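Local coordinates for protein dephospho-CoA kinase (Mycobacterium paratuberculosis, PDB 6N39) that probably phosphorylates the 3'-hydroxyl of dephospho-CoA with ATP, the last step of coenzyme A biosynthesis, and carries a C-terminal UPF0157 (GrpB-like) domain involved in its folding, at residues A[10-16]-A[132-138]; A[208-214]-A[290-295]; A[235-239]-A[270-274]. All coordinates share one frame; numbering follows the deposited sequence.

How the contacts relate
Sheet pairing, loop packing and helix-on-sheet packing are each represented once. Contact 1 lies in the core of the kinase domain and is the one of the three whose segments are joined by backbone hydrogen bonds. Contact 3 is also buried, but between a helix and a strand of the UPF0157 region, and it is purely aliphatic. Contact 2 is partly exposed, mixing leucine and proline packing with an arginine laid on a leucine methyl. Arg238, on the helix of contact 3, ties the three together: its NE lies 2.9 Å from Phe132 O of contact 1, a probable hydrogen bond, and its NH1 probably bonds Tyr294 OH of contact 2.

Contact 1. Residues A[10-16]-A[132-138]; sequences LRIGLTG and FPLVVIV
Gly13 CA lies over the face of the Phe132 ring, where the loop before strand 135-138 meets strand 10-16 of the parallel P-loop kinase sheet. It sits 3.7 Å from the ring centroid, only 10° off the normal, a CH-pi contact that the missing side chain of glycine permits. The Arg11 guanidinium has Phe132 CD1 and CE1 over one of its faces, toward the rim of that group, the two planes 18° apart and NH2 3.5 Å from Phe132 CE1. Arg11 is held by a salt bridge from NE to Glu118 on the adjoining strand and, weakly, by NH1 to Leu131 O.

Along the strands a parallel ladder of four hydrogen bonds follows: Gly13 N to Leu134 O, Val136 N to Gly13 O (2.8 Å and nearly straight), Thr15 N to Val136 O, and Val138 N to Thr15 O. On one face Ile12 CG2 packs 3.7 Å from Val136 CG2, and Leu25 of the helix after the P-loop rests on Leu14, Val136 and Val138. Strand 10-16 runs into the predicted ATP-binding loop, with Gly16 fitting the first glycine of Walker A. On the other face Thr15 turns OG1 anti to its amide nitrogen (chi1 -158°) to bond Ile120 O, while CG2 lies 3.7 Å from Ile137 CD1.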
ATOM      1  N   LEU A  10      -3.254   7.566 -10.841  1.00 39.53           N
ATOM      2  CA  LEU A  10      -2.750   7.285  -9.506  1.00 35.96           C
ATOM      3  C   LEU A  10      -3.700   7.873  -8.467  1.00 44.89           C
ATOM      4  O   LEU A  10      -4.096   9.041  -8.570  1.00 40.00           O
ATOM      5  CB  LEU A  10      -1.342   7.867  -9.344  1.00 30.41           C
ATOM      6  CG  LEU A  10      -0.765   7.852  -7.926  1.00 34.98           C
ATOM      7  CD1 LEU A  10      -0.538   6.385  -7.496  1.00 37.42           C
ATOM      8  CD2 LEU A  10       0.532   8.637  -7.857  1.00 35.85           C
ATOM      9  N   ARG A  11      -4.096   7.059  -7.483  1.00 38.11           N
ATOM     10  CA  ARG A  11      -4.998   7.494  -6.416  1.00 36.95           C
ATOM     11  C   ARG A  11      -4.261   7.472  -5.088  1.00 40.41           C
ATOM     12  O   ARG A  11      -3.528   6.527  -4.792  1.00 49.25           O
ATOM     13  CB  ARG A  11      -6.236   6.601  -6.307  1.00 39.87           C
ATOM     14  CG  ARG A  11      -7.156   6.652  -7.509  1.00 50.61           C
ATOM     15  CD  ARG A  11      -8.107   5.463  -7.535  1.00 70.79           C
ATOM     16  NE  ARG A  11      -9.042   5.436  -6.407  1.00 82.01           N
ATOM     17  CZ  ARG A  11      -9.040   4.513  -5.445  1.00 81.71           C
ATOM     18  NH1 ARG A  11      -8.139   3.527  -5.462  1.00 76.29           N
ATOM     19  NH2 ARG A  11      -9.942   4.572  -4.470  1.00 73.24           N
ATOM     20  N   ILE A  12      -4.457   8.512  -4.290  1.00 36.07           N
ATOM     21  CA  ILE A  12      -3.780   8.646  -3.009  1.00 33.09           C
ATOM     22  C   ILE A  12      -4.841   8.843  -1.938  1.00 40.72           C
ATOM     23  O   ILE A  12      -5.657   9.766  -2.033  1.00 40.58           O
ATOM     24  CB  ILE A  12      -2.781   9.815  -3.018  1.00 34.14           C
ATOM     25  CG1 ILE A  12      -1.719   9.595  -4.107  1.00 35.62           C
ATOM     26  CG2 ILE A  12      -2.123   9.970  -1.649  1.00 39.14           C
ATOM     27  CD1 ILE A  12      -0.757  10.761  -4.233  1.00 41.14           C
ATOM     28  N   GLY A  13      -4.832   7.991  -0.916  1.00 39.03           N
ATOM     29  CA  GLY A  13      -5.690   8.237   0.244  1.00 38.35           C
ATOM     30  C   GLY A  13      -5.031   9.249   1.173  1.00 40.35           C
ATOM     31  O   GLY A  13      -3.823   9.216   1.400  1.00 43.31           O
ATOM     32  N   LEU A  14      -5.842  10.162   1.712  1.00 39.76           N
ATOM     33  CA  LEU A  14      -5.356  11.218   2.592  1.00 37.65           C
ATOM     34  C   LEU A  14      -6.235  11.289   3.830  1.00 42.60           C
ATOM     35  O   LEU A  14      -7.469  11.301   3.717  1.00 46.30           O
ATOM     36  CB  LEU A  14      -5.354  12.577   1.884  1.00 38.92           C
ATOM     37  CG  LEU A  14      -5.088  13.806   2.779  1.00 49.25           C
ATOM     38  CD1 LEU A  14      -3.660  13.804   3.275  1.00 51.16           C
ATOM     39  CD2 LEU A  14      -5.367  15.093   2.038  1.00 61.72           C
ATOM     40  N   THR A  15      -5.612  11.335   5.009  1.00 40.71           N
ATOM     41  CA  THR A  15      -6.390  11.443   6.238  1.00 48.08           C
ATOM     42  C   THR A  15      -5.533  12.080   7.330  1.00 43.88           C
ATOM     43  O   THR A  15      -4.401  12.505   7.096  1.00 47.22           O
ATOM     44  CB  THR A  15      -6.965  10.069   6.648  1.00 44.12           C
ATOM     45  OG1 THR A  15      -8.099  10.248   7.502  1.00 47.84           O
ATOM     46  CG2 THR A  15      -5.938   9.187   7.365  1.00 43.94           C
ATOM     47  N   GLY A  16      -6.090  12.134   8.525  1.00 50.98           N
ATOM     48  CA  GLY A  16      -5.451  12.715   9.685  1.00 44.57           C
ATOM     49  C   GLY A  16      -6.495  13.107  10.693  1.00 49.97           C
ATOM     50  O   GLY A  16      -7.662  13.324  10.366  1.00 48.96           O
ATOM     51  N   PHE A 132      -5.719   1.700  -1.325  1.00 35.64           N
ATOM     52  CA  PHE A 132      -4.984   2.708  -2.091  1.00 29.81           C
ATOM     53  C   PHE A 132      -3.555   2.275  -2.394  1.00 32.35           C
ATOM     54  O   PHE A 132      -2.925   1.574  -1.601  1.00 33.77           O
ATOM     55  CB  PHE A 132      -4.936   4.049  -1.346  1.00 32.16           C
ATOM     56  CG  PHE A 132      -6.289   4.671  -1.145  1.00 37.03           C
ATOM     57  CD1 PHE A 132      -6.815   5.537  -2.093  1.00 39.19           C
ATOM     58  CD2 PHE A 132      -7.036   4.370  -0.036  1.00 36.63           C
ATOM     59  CE1 PHE A 132      -8.061   6.089  -1.924  1.00 40.90           C
ATOM     60  CE2 PHE A 132      -8.292   4.922   0.145  1.00 41.87           C
ATOM     61  CZ  PHE A 132      -8.797   5.785  -0.804  1.00 42.14           C
ATOM     62  N   PRO A 133      -3.016   2.695  -3.544  1.00 34.70           N
ATOM     63  CA  PRO A 133      -1.585   2.468  -3.827  1.00 32.70           C
ATOM     64  C   PRO A 133      -0.650   3.285  -2.939  1.00 34.30           C
ATOM     65  O   PRO A 133       0.550   2.981  -2.882  1.00 29.01           O
ATOM     66  CB  PRO A 133      -1.434   2.879  -5.304  1.00 36.28           C
ATOM     67  CG  PRO A 133      -2.681   3.611  -5.670  1.00 41.69           C
ATOM     68  CD  PRO A 133      -3.768   3.240  -4.687  1.00 30.86           C
ATOM     69  N   LEU A 134      -1.161   4.297  -2.242  1.00 30.63           N
ATOM     70  CA  LEU A 134      -0.346   5.182  -1.424  1.00 31.15           C
ATOM     71  C   LEU A 134      -1.272   5.942  -0.481  1.00 31.96           C
ATOM     72  O   LEU A 134      -2.313   6.434  -0.906  1.00 34.31           O
ATOM     73  CB  LEU A 134       0.426   6.164  -2.301  1.00 31.46           C
ATOM     74  CG  LEU A 134       1.485   7.043  -1.656  1.00 36.21           C
ATOM     75  CD1 LEU A 134       2.731   6.221  -1.367  1.00 29.84           C
ATOM     76  CD2 LEU A 134       1.803   8.197  -2.597  1.00 38.01           C
ATOM     77  N   VAL A 135      -0.881   6.047   0.785  1.00 29.17           N
ATOM     78  CA  VAL A 135      -1.668   6.740   1.795  1.00 32.34           C
ATOM     79  C   VAL A 135      -0.783   7.785   2.472  1.00 32.83           C
ATOM     80  O   VAL A 135       0.328   7.470   2.924  1.00 34.15           O
ATOM     81  CB  VAL A 135      -2.259   5.755   2.830  1.00 34.03           C
ATOM     82  CG1 VAL A 135      -2.997   6.498   3.940  1.00 31.94           C
ATOM     83  CG2 VAL A 135      -3.235   4.758   2.153  1.00 32.02           C
ATOM     84  N   VAL A 136      -1.277   9.024   2.527  1.00 30.88           N
ATOM     85  CA  VAL A 136      -0.617  10.136   3.210  1.00 34.87           C
ATOM     86  C   VAL A 136      -1.431  10.491   4.446  1.00 36.69           C
ATOM     87  O   VAL A 136      -2.648  10.701   4.362  1.00 38.33           O
ATOM     88  CB  VAL A 136      -0.483  11.368   2.297  1.00 39.48           C
ATOM     89  CG1 VAL A 136       0.277  12.490   3.021  1.00 34.86           C
ATOM     90  CG2 VAL A 136       0.224  10.996   1.042  1.00 36.02           C
ATOM     91  N   ILE A 137      -0.777  10.559   5.594  1.00 34.77           N
ATOM     92  CA  ILE A 137      -1.466  10.949   6.816  1.00 38.12           C
ATOM     93  C   ILE A 137      -0.706  12.104   7.439  1.00 40.01           C
ATOM     94  O   ILE A 137       0.518  12.030   7.596  1.00 39.49           O
ATOM     95  CB  ILE A 137      -1.606   9.770   7.794  1.00 37.69           C
ATOM     96  CG1 ILE A 137      -2.246   8.585   7.059  1.00 39.02           C
ATOM     97  CG2 ILE A 137      -2.437  10.188   8.992  1.00 40.79           C
ATOM     98  CD1 ILE A 137      -2.675   7.447   7.935  1.00 33.97           C
ATOM     99  N   VAL A 138      -1.424  13.184   7.759  1.00 39.35           N
ATOM    100  CA  VAL A 138      -0.832  14.355   8.388  1.00 41.11           C
ATOM    101  C   VAL A 138      -1.064  14.250   9.886  1.00 47.37           C
ATOM    102  O   VAL A 138      -2.100  13.737  10.330  1.00 45.94           O
ATOM    103  CB  VAL A 138      -1.404  15.665   7.800  1.00 44.11           C
ATOM    104  CG1 VAL A 138      -2.906  15.773   8.015  1.00 44.17           C
ATOM    105  CG2 VAL A 138      -0.709  16.851   8.396  1.00 42.19           C
TER

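Contact 2. Residues A[208-214]-A[290-295]; sequences NLSTRQI and LAAGYP
Leu209 puts a single methyl, CD2, over the bend of residues 290-295. That carbon lies 3.6 Å from Leu290 O and 3.7 Å from Gly293 C, and it also touches Leu290 CD1 and Pro295 CD, both at 3.9 Å. One branch of one leucine thus meets the last turn of a helix, the glycine that ends it and the proline that follows.

Arg212 approaches Leu290 differently. Its chain crosses the leucine at about a right angle, and Leu290 CD2 lies over one face of the guanidinium, 3.5 Å from Arg212 CZ and nearer the rim of the group than its middle. A sharp bend at chi2 (-112°) folds the arginine back along its own segment, where NH1 makes a weak hydrogen bond to Leu209 O, which meets the group in its plane, at the edge.

Both backbones here are helix ends closed by Schellman motifs. Arg212, with positive phi, is the C-prime residue of one, in which Gln213 N bonds Asn208 O and Arg212 N bonds Leu209 O. Gly293 plays the matching part after helix 286-291, at a phi of 114° that suits glycine.

Past the two helix ends, Pro295 faces the backbone of residues 212-213: CB lies against Arg212 C, and CG stands 3.5 Å from Gln213 O. Ile214 CG2 adds a looser touch near Pro295 CB. Behind the contact, Ala333 packs against both Leu209 and Pro295, and its carbonyl oxygen accepts a hydrogen bond from Asn208 ND2.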
ATOM      1  N   ASN A 208       5.973   6.852 -13.682  1.00 34.69           N
ATOM      2  CA  ASN A 208       6.366   5.458 -13.834  1.00 32.29           C
ATOM      3  C   ASN A 208       5.167   4.586 -14.136  1.00 35.35           C
ATOM      4  O   ASN A 208       5.248   3.693 -14.986  1.00 33.81           O
ATOM      5  CB  ASN A 208       7.059   4.960 -12.564  1.00 34.65           C
ATOM      6  CG  ASN A 208       8.505   5.413 -12.468  1.00 38.49           C
ATOM      7  OD1 ASN A 208       9.077   5.908 -13.441  1.00 36.91           O
ATOM      8  ND2 ASN A 208       9.107   5.226 -11.304  1.00 33.47           N
ATOM      9  N   LEU A 209       4.050   4.813 -13.427  1.00 37.33           N
ATOM     10  CA  LEU A 209       2.841   4.033 -13.686  1.00 41.97           C
ATOM     11  C   LEU A 209       2.359   4.245 -15.109  1.00 34.73           C
ATOM     12  O   LEU A 209       2.028   3.288 -15.821  1.00 37.85           O
ATOM     13  CB  LEU A 209       1.734   4.419 -12.701  1.00 41.25           C
ATOM     14  CG  LEU A 209       1.695   3.740 -11.343  1.00 42.17           C
ATOM     15  CD1 LEU A 209       0.416   4.182 -10.622  1.00 45.55           C
ATOM     16  CD2 LEU A 209       1.762   2.190 -11.468  1.00 31.58           C
ATOM     17  N   SER A 210       2.327   5.504 -15.542  1.00 35.61           N
ATOM     18  CA  SER A 210       1.843   5.823 -16.877  1.00 40.07           C
ATOM     19  C   SER A 210       2.726   5.236 -17.973  1.00 42.02           C
ATOM     20  O   SER A 210       2.237   4.953 -19.069  1.00 39.87           O
ATOM     21  CB  SER A 210       1.755   7.338 -17.038  1.00 41.98           C
ATOM     22  OG  SER A 210       1.593   7.661 -18.397  1.00 54.24           O
ATOM     23  N   THR A 211       4.028   5.092 -17.730  1.00 38.06           N
ATOM     24  CA  THR A 211       4.912   4.504 -18.728  1.00 40.98           C
ATOM     25  C   THR A 211       5.223   3.051 -18.412  1.00 37.82           C
ATOM     26  O   THR A 211       6.077   2.457 -19.070  1.00 42.47           O
ATOM     27  CB  THR A 211       6.221   5.295 -18.851  1.00 42.14           C
ATOM     28  OG1 THR A 211       6.774   5.521 -17.547  1.00 40.68           O
ATOM     29  CG2 THR A 211       6.008   6.641 -19.567  1.00 39.54           C
ATOM     30  N   ARG A 212       4.551   2.482 -17.412  1.00 37.73           N
ATOM     31  CA  ARG A 212       4.757   1.096 -16.971  1.00 40.24           C
ATOM     32  C   ARG A 212       6.235   0.818 -16.687  1.00 44.00           C
ATOM     33  O   ARG A 212       6.786  -0.214 -17.072  1.00 37.79           O
ATOM     34  CB  ARG A 212       4.190   0.108 -17.992  1.00 46.80           C
ATOM     35  CG  ARG A 212       2.867   0.566 -18.614  1.00 56.28           C
ATOM     36  CD  ARG A 212       1.674  -0.294 -18.215  1.00 64.56           C
ATOM     37  NE  ARG A 212       0.449   0.091 -18.928  1.00 71.61           N
ATOM     38  CZ  ARG A 212      -0.229   1.222 -18.719  1.00 75.56           C
ATOM     39  NH1 ARG A 212       0.193   2.106 -17.822  1.00 77.01           N
ATOM     40  NH2 ARG A 212      -1.335   1.482 -19.406  1.00 75.09           N
ATOM     41  N   GLN A 213       6.884   1.762 -16.014  1.00 41.68           N
ATOM     42  CA  GLN A 213       8.246   1.613 -15.525  1.00 40.14           C
ATOM     43  C   GLN A 213       8.228   1.329 -14.031  1.00 37.08           C
ATOM     44  O   GLN A 213       7.284   1.682 -13.330  1.00 36.05           O
ATOM     45  CB  GLN A 213       9.065   2.883 -15.791  1.00 33.88           C
ATOM     46  CG  GLN A 213       9.459   3.085 -17.254  1.00 42.25           C
ATOM     47  CD  GLN A 213      10.402   4.279 -17.419  1.00 59.43           C
ATOM     48  OE1 GLN A 213       9.966   5.438 -17.445  1.00 57.28           O
ATOM     49  NE2 GLN A 213      11.698   4.000 -17.499  1.00 67.59           N
ATOM     50  N   ILE A 214       9.299   0.712 -13.539  1.00 38.97           N
ATOM     51  CA  ILE A 214       9.403   0.374 -12.125  1.00 39.38           C
ATOM     52  C   ILE A 214      10.519   1.202 -11.502  1.00 45.59           C
ATOM     53  O   ILE A 214      11.390   1.740 -12.191  1.00 39.71           O
ATOM     54  CB  ILE A 214       9.652  -1.131 -11.906  1.00 41.22           C
ATOM     55  CG1 ILE A 214      11.015  -1.529 -12.483  1.00 42.60           C
ATOM     56  CG2 ILE A 214       8.521  -1.959 -12.542  1.00 32.81           C
ATOM     57  CD1 ILE A 214      11.753  -2.557 -11.642  1.00 45.93           C
ATOM     58  N   LEU A 290      -1.456  -3.193 -11.660  1.00 31.85           N
ATOM     59  CA  LEU A 290      -1.046  -1.891 -12.178  1.00 33.99           C
ATOM     60  C   LEU A 290      -1.818  -0.763 -11.495  1.00 39.24           C
ATOM     61  O   LEU A 290      -1.227   0.237 -11.072  1.00 32.81           O
ATOM     62  CB  LEU A 290      -1.238  -1.845 -13.700  1.00 32.26           C
ATOM     63  CG  LEU A 290      -0.875  -0.527 -14.407  1.00 44.99           C
ATOM     64  CD1 LEU A 290       0.612  -0.214 -14.298  1.00 35.80           C
ATOM     65  CD2 LEU A 290      -1.316  -0.535 -15.886  1.00 39.67           C
ATOM     66  N   ALA A 291      -3.147  -0.918 -11.357  1.00 32.91           N
ATOM     67  CA  ALA A 291      -3.924   0.085 -10.638  1.00 31.32           C
ATOM     68  C   ALA A 291      -3.458   0.211  -9.195  1.00 36.81           C
ATOM     69  O   ALA A 291      -3.534   1.299  -8.619  1.00 34.58           O
ATOM     70  CB  ALA A 291      -5.427  -0.251 -10.676  1.00 34.36           C
ATOM     71  N   ALA A 292      -2.960  -0.874  -8.597  1.00 30.83           N
ATOM     72  CA  ALA A 292      -2.487  -0.798  -7.219  1.00 31.48           C
ATOM     73  C   ALA A 292      -1.050  -0.299  -7.102  1.00 29.94           C
ATOM     74  O   ALA A 292      -0.549  -0.191  -5.977  1.00 34.99           O
ATOM     75  CB  ALA A 292      -2.610  -2.161  -6.534  1.00 28.12           C
ATOM     76  N   GLY A 293      -0.378  -0.001  -8.215  1.00 29.44           N
ATOM     77  CA  GLY A 293       0.934   0.616  -8.185  1.00 30.51           C
ATOM     78  C   GLY A 293       2.101  -0.218  -8.700  1.00 36.55           C
ATOM     79  O   GLY A 293       3.256   0.189  -8.510  1.00 33.13           O
ATOM     80  N   TYR A 294       1.848  -1.340  -9.381  1.00 32.54           N
ATOM     81  CA  TYR A 294       2.889  -2.332  -9.673  1.00 29.37           C
ATOM     82  C   TYR A 294       2.855  -2.755 -11.139  1.00 29.62           C
ATOM     83  O   TYR A 294       2.145  -3.705 -11.500  1.00 30.82           O
ATOM     84  CB  TYR A 294       2.725  -3.561  -8.770  1.00 31.50           C
ATOM     85  CG  TYR A 294       2.704  -3.241  -7.286  1.00 30.55           C
ATOM     86  CD1 TYR A 294       1.508  -2.907  -6.635  1.00 28.49           C
ATOM     87  CD2 TYR A 294       3.874  -3.300  -6.532  1.00 27.17           C
ATOM     88  CE1 TYR A 294       1.489  -2.598  -5.280  1.00 29.39           C
ATOM     89  CE2 TYR A 294       3.869  -3.017  -5.183  1.00 29.35           C
ATOM     90  CZ  TYR A 294       2.680  -2.662  -4.555  1.00 33.69           C
ATOM     91  OH  TYR A 294       2.708  -2.353  -3.212  1.00 29.62           O
ATOM     92  N   PRO A 295       3.600  -2.074 -12.015  1.00 26.10           N
ATOM     93  CA  PRO A 295       3.711  -2.545 -13.400  1.00 29.10           C
ATOM     94  C   PRO A 295       4.378  -3.916 -13.459  1.00 36.23           C
ATOM     95  O   PRO A 295       5.192  -4.278 -12.603  1.00 29.71           O
ATOM     96  CB  PRO A 295       4.586  -1.475 -14.086  1.00 27.59           C
ATOM     97  CG  PRO A 295       4.391  -0.216 -13.235  1.00 30.23           C
ATOM     98  CD  PRO A 295       4.233  -0.756 -11.812  1.00 25.31           C
TER

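Contact 3. Residues A[235-239]-A[270-274]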
ATOM      1  N   ILE A 235       2.013  -3.527   2.285  1.00 29.12           N
ATOM      2  CA  ILE A 235       2.064  -4.046   0.918  1.00 29.06           C
ATOM      3  C   ILE A 235       1.230  -5.328   0.789  1.00 29.59           C
ATOM      4  O   ILE A 235       0.462  -5.497  -0.165  1.00 28.69           O
ATOM      5  CB  ILE A 235       3.528  -4.271   0.496  1.00 31.72           C
ATOM      6  CG1 ILE A 235       4.279  -2.936   0.436  1.00 31.12           C
ATOM      7  CG2 ILE A 235       3.585  -5.019  -0.839  1.00 27.47           C
ATOM      8  CD1 ILE A 235       5.839  -3.072   0.464  1.00 29.96           C
ATOM      9  N   VAL A 236       1.395  -6.253   1.734  1.00 30.40           N
ATOM     10  CA  VAL A 236       0.648  -7.509   1.737  1.00 31.04           C
ATOM     11  C   VAL A 236      -0.849  -7.234   1.708  1.00 34.32           C
ATOM     12  O   VAL A 236      -1.585  -7.839   0.921  1.00 32.19           O
ATOM     13  CB  VAL A 236       1.031  -8.364   2.963  1.00 31.02           C
ATOM     14  CG1 VAL A 236      -0.007  -9.492   3.180  1.00 30.17           C
ATOM     15  CG2 VAL A 236       2.449  -8.948   2.809  1.00 30.89           C
ATOM     16  N   ASN A 237      -1.323  -6.318   2.566  1.00 31.58           N
ATOM     17  CA  ASN A 237      -2.750  -6.007   2.590  1.00 33.67           C
ATOM     18  C   ASN A 237      -3.204  -5.433   1.255  1.00 35.24           C
ATOM     19  O   ASN A 237      -4.257  -5.818   0.721  1.00 32.34           O
ATOM     20  CB  ASN A 237      -3.065  -5.021   3.722  1.00 27.77           C
ATOM     21  CG  ASN A 237      -2.946  -5.648   5.099  1.00 33.92           C
ATOM     22  OD1 ASN A 237      -2.876  -6.871   5.235  1.00 31.21           O
ATOM     23  ND2 ASN A 237      -2.931  -4.809   6.137  1.00 29.23           N
ATOM     24  N   ARG A 238      -2.422  -4.485   0.713  1.00 27.68           N
ATOM     25  CA  ARG A 238      -2.760  -3.852  -0.560  1.00 29.92           C
ATOM     26  C   ARG A 238      -2.866  -4.881  -1.684  1.00 30.79           C
ATOM     27  O   ARG A 238      -3.776  -4.819  -2.526  1.00 30.24           O
ATOM     28  CB  ARG A 238      -1.699  -2.791  -0.894  1.00 27.37           C
ATOM     29  CG  ARG A 238      -1.852  -2.131  -2.260  1.00 29.55           C
ATOM     30  CD  ARG A 238      -0.697  -1.109  -2.543  1.00 28.44           C
ATOM     31  NE  ARG A 238      -0.596  -0.112  -1.472  1.00 29.49           N
ATOM     32  CZ  ARG A 238       0.535   0.235  -0.853  1.00 33.68           C
ATOM     33  NH1 ARG A 238       1.714  -0.279  -1.237  1.00 28.29           N
ATOM     34  NH2 ARG A 238       0.486   1.124   0.136  1.00 32.07           N
ATOM     35  N   LEU A 239      -1.959  -5.849  -1.697  1.00 26.37           N
ATOM     36  CA  LEU A 239      -1.955  -6.844  -2.760  1.00 27.11           C
ATOM     37  C   LEU A 239      -3.074  -7.870  -2.567  1.00 34.94           C
ATOM     38  O   LEU A 239      -3.667  -8.326  -3.550  1.00 29.81           O
ATOM     39  CB  LEU A 239      -0.589  -7.537  -2.833  1.00 27.69           C
ATOM     40  CG  LEU A 239       0.637  -6.691  -3.231  1.00 32.36           C
ATOM     41  CD1 LEU A 239       1.966  -7.484  -3.047  1.00 26.62           C
ATOM     42  CD2 LEU A 239       0.520  -6.220  -4.661  1.00 29.65           C
ATOM     43  N   ILE A 270      11.794  -4.687  -0.925  1.00 33.61           N
ATOM     44  CA  ILE A 270      10.943  -5.646  -0.230  1.00 30.08           C
ATOM     45  C   ILE A 270      10.419  -6.663  -1.236  1.00 31.43           C
ATOM     46  O   ILE A 270       9.829  -6.289  -2.254  1.00 32.21           O
ATOM     47  CB  ILE A 270       9.791  -4.923   0.491  1.00 31.03           C
ATOM     48  CG1 ILE A 270      10.357  -4.140   1.686  1.00 34.91           C
ATOM     49  CG2 ILE A 270       8.716  -5.921   0.942  1.00 29.63           C
ATOM     50  CD1 ILE A 270       9.311  -3.397   2.498  1.00 34.69           C
ATOM     51  N   ASP A 271      10.624  -7.955  -0.964  1.00 30.31           N
ATOM     52  CA  ASP A 271      10.087  -9.003  -1.831  1.00 30.40           C
ATOM     53  C   ASP A 271       8.811  -9.580  -1.242  1.00 31.77           C
ATOM     54  O   ASP A 271       8.769  -9.924  -0.052  1.00 30.98           O
ATOM     55  CB  ASP A 271      11.094 -10.134  -2.049  1.00 28.92           C
ATOM     56  CG  ASP A 271      12.293  -9.680  -2.846  1.00 39.50           C
ATOM     57  OD1 ASP A 271      13.210  -9.099  -2.239  1.00 52.70           O
ATOM     58  OD2 ASP A 271      12.297  -9.906  -4.071  1.00 41.18           O
ATOM     59  N   ILE A 272       7.798  -9.726  -2.100  1.00 28.87           N
ATOM     60  CA  ILE A 272       6.506 -10.310  -1.766  1.00 27.44           C
ATOM     61  C   ILE A 272       6.219 -11.434  -2.750  1.00 32.09           C
ATOM     62  O   ILE A 272       6.496 -11.297  -3.942  1.00 31.01           O
ATOM     63  CB  ILE A 272       5.370  -9.270  -1.864  1.00 32.31           C
ATOM     64  CG1 ILE A 272       5.685  -8.018  -1.042  1.00 27.34           C
ATOM     65  CG2 ILE A 272       4.048  -9.925  -1.453  1.00 28.15           C
ATOM     66  CD1 ILE A 272       5.791  -8.289   0.483  1.00 27.98           C
ATOM     67  N   GLN A 273       5.627 -12.529  -2.280  1.00 30.22           N
ATOM     68  CA  GLN A 273       5.134 -13.556  -3.188  1.00 26.67           C
ATOM     69  C   GLN A 273       3.616 -13.642  -3.090  1.00 30.53           C
ATOM     70  O   GLN A 273       3.071 -13.817  -1.996  1.00 29.41           O
ATOM     71  CB  GLN A 273       5.756 -14.925  -2.878  1.00 28.58           C
ATOM     72  CG  GLN A 273       5.220 -16.020  -3.803  1.00 28.71           C
ATOM     73  CD  GLN A 273       5.890 -17.353  -3.582  1.00 32.33           C
ATOM     74  OE1 GLN A 273       6.797 -17.731  -4.332  1.00 29.95           O
ATOM     75  NE2 GLN A 273       5.447 -18.087  -2.545  1.00 28.54           N
ATOM     76  N   ILE A 274       2.944 -13.532  -4.232  1.00 29.99           N
ATOM     77  CA  ILE A 274       1.539 -13.898  -4.371  1.00 28.14           C
ATOM     78  C   ILE A 274       1.482 -15.313  -4.933  1.00 31.01           C
ATOM     79  O   ILE A 274       2.012 -15.575  -6.029  1.00 29.63           O
ATOM     80  CB  ILE A 274       0.796 -12.922  -5.298  1.00 29.54           C
ATOM     81  CG1 ILE A 274       0.914 -11.474  -4.790  1.00 27.78           C
ATOM     82  CG2 ILE A 274      -0.661 -13.349  -5.446  1.00 26.53           C
ATOM     83  CD1 ILE A 274       0.326 -10.449  -5.781  1.00 26.36           C
TER
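Ile235 reaches strand 270-274 with two different branches. Its CG1 arm, nearly extended at chi2 (162°), carries CD1 to the methyl end of Ile270, CD1 to CD1 at 4.0 Å, with Ile270 CG2 close by. The other branch, CG2, lies 3.7 Å from Ile272 CG1, and the two isoleucines cross at a slant. One residue therefore spans two side chains that point from the same face of the strand.

Val236, next along the helix, is set at the flank of the contact and adds a lighter touch: its CG2 is 4.1 Å from Ile272 CD1. The Ile272 chain is folded at chi2 (-64°), which keeps CD1 close to both Val236 CG2 and Ile235 CG2. Val250 of the adjoining strand 249-253 packs on Val236 and on Ile272 alike.

Arg238 lies on a part of the helix turned from the strand and serves another interface, with NH2 in a salt bridge to Asp178 of the kinase domain.

Leu239, one turn after Ile235, brings the helix back to the sheet. Its CD1 comes within 3.6 Å of Ile272 CG2, on the branch that Ile235 does not use, while Leu239 CB rests more loosely, 4.2 Å from Ile274 CD1. Ile272 is thus held between residues of successive helical turns, Ile235 on its CG1 arm and Leu239 on its CG2 methyl.

Val341 of strand 339-345 touches both Leu239 and Ile274 and extends the apolar layer. The axes of the two short segments approach to 9.9 Å and cross at -33°, and the alternate residues Ile270, Ile272 and Ile274 supply the sheet side: an alpha/beta layer, helix 228-243 packed on the mixed sheet of the GrpB-like domain.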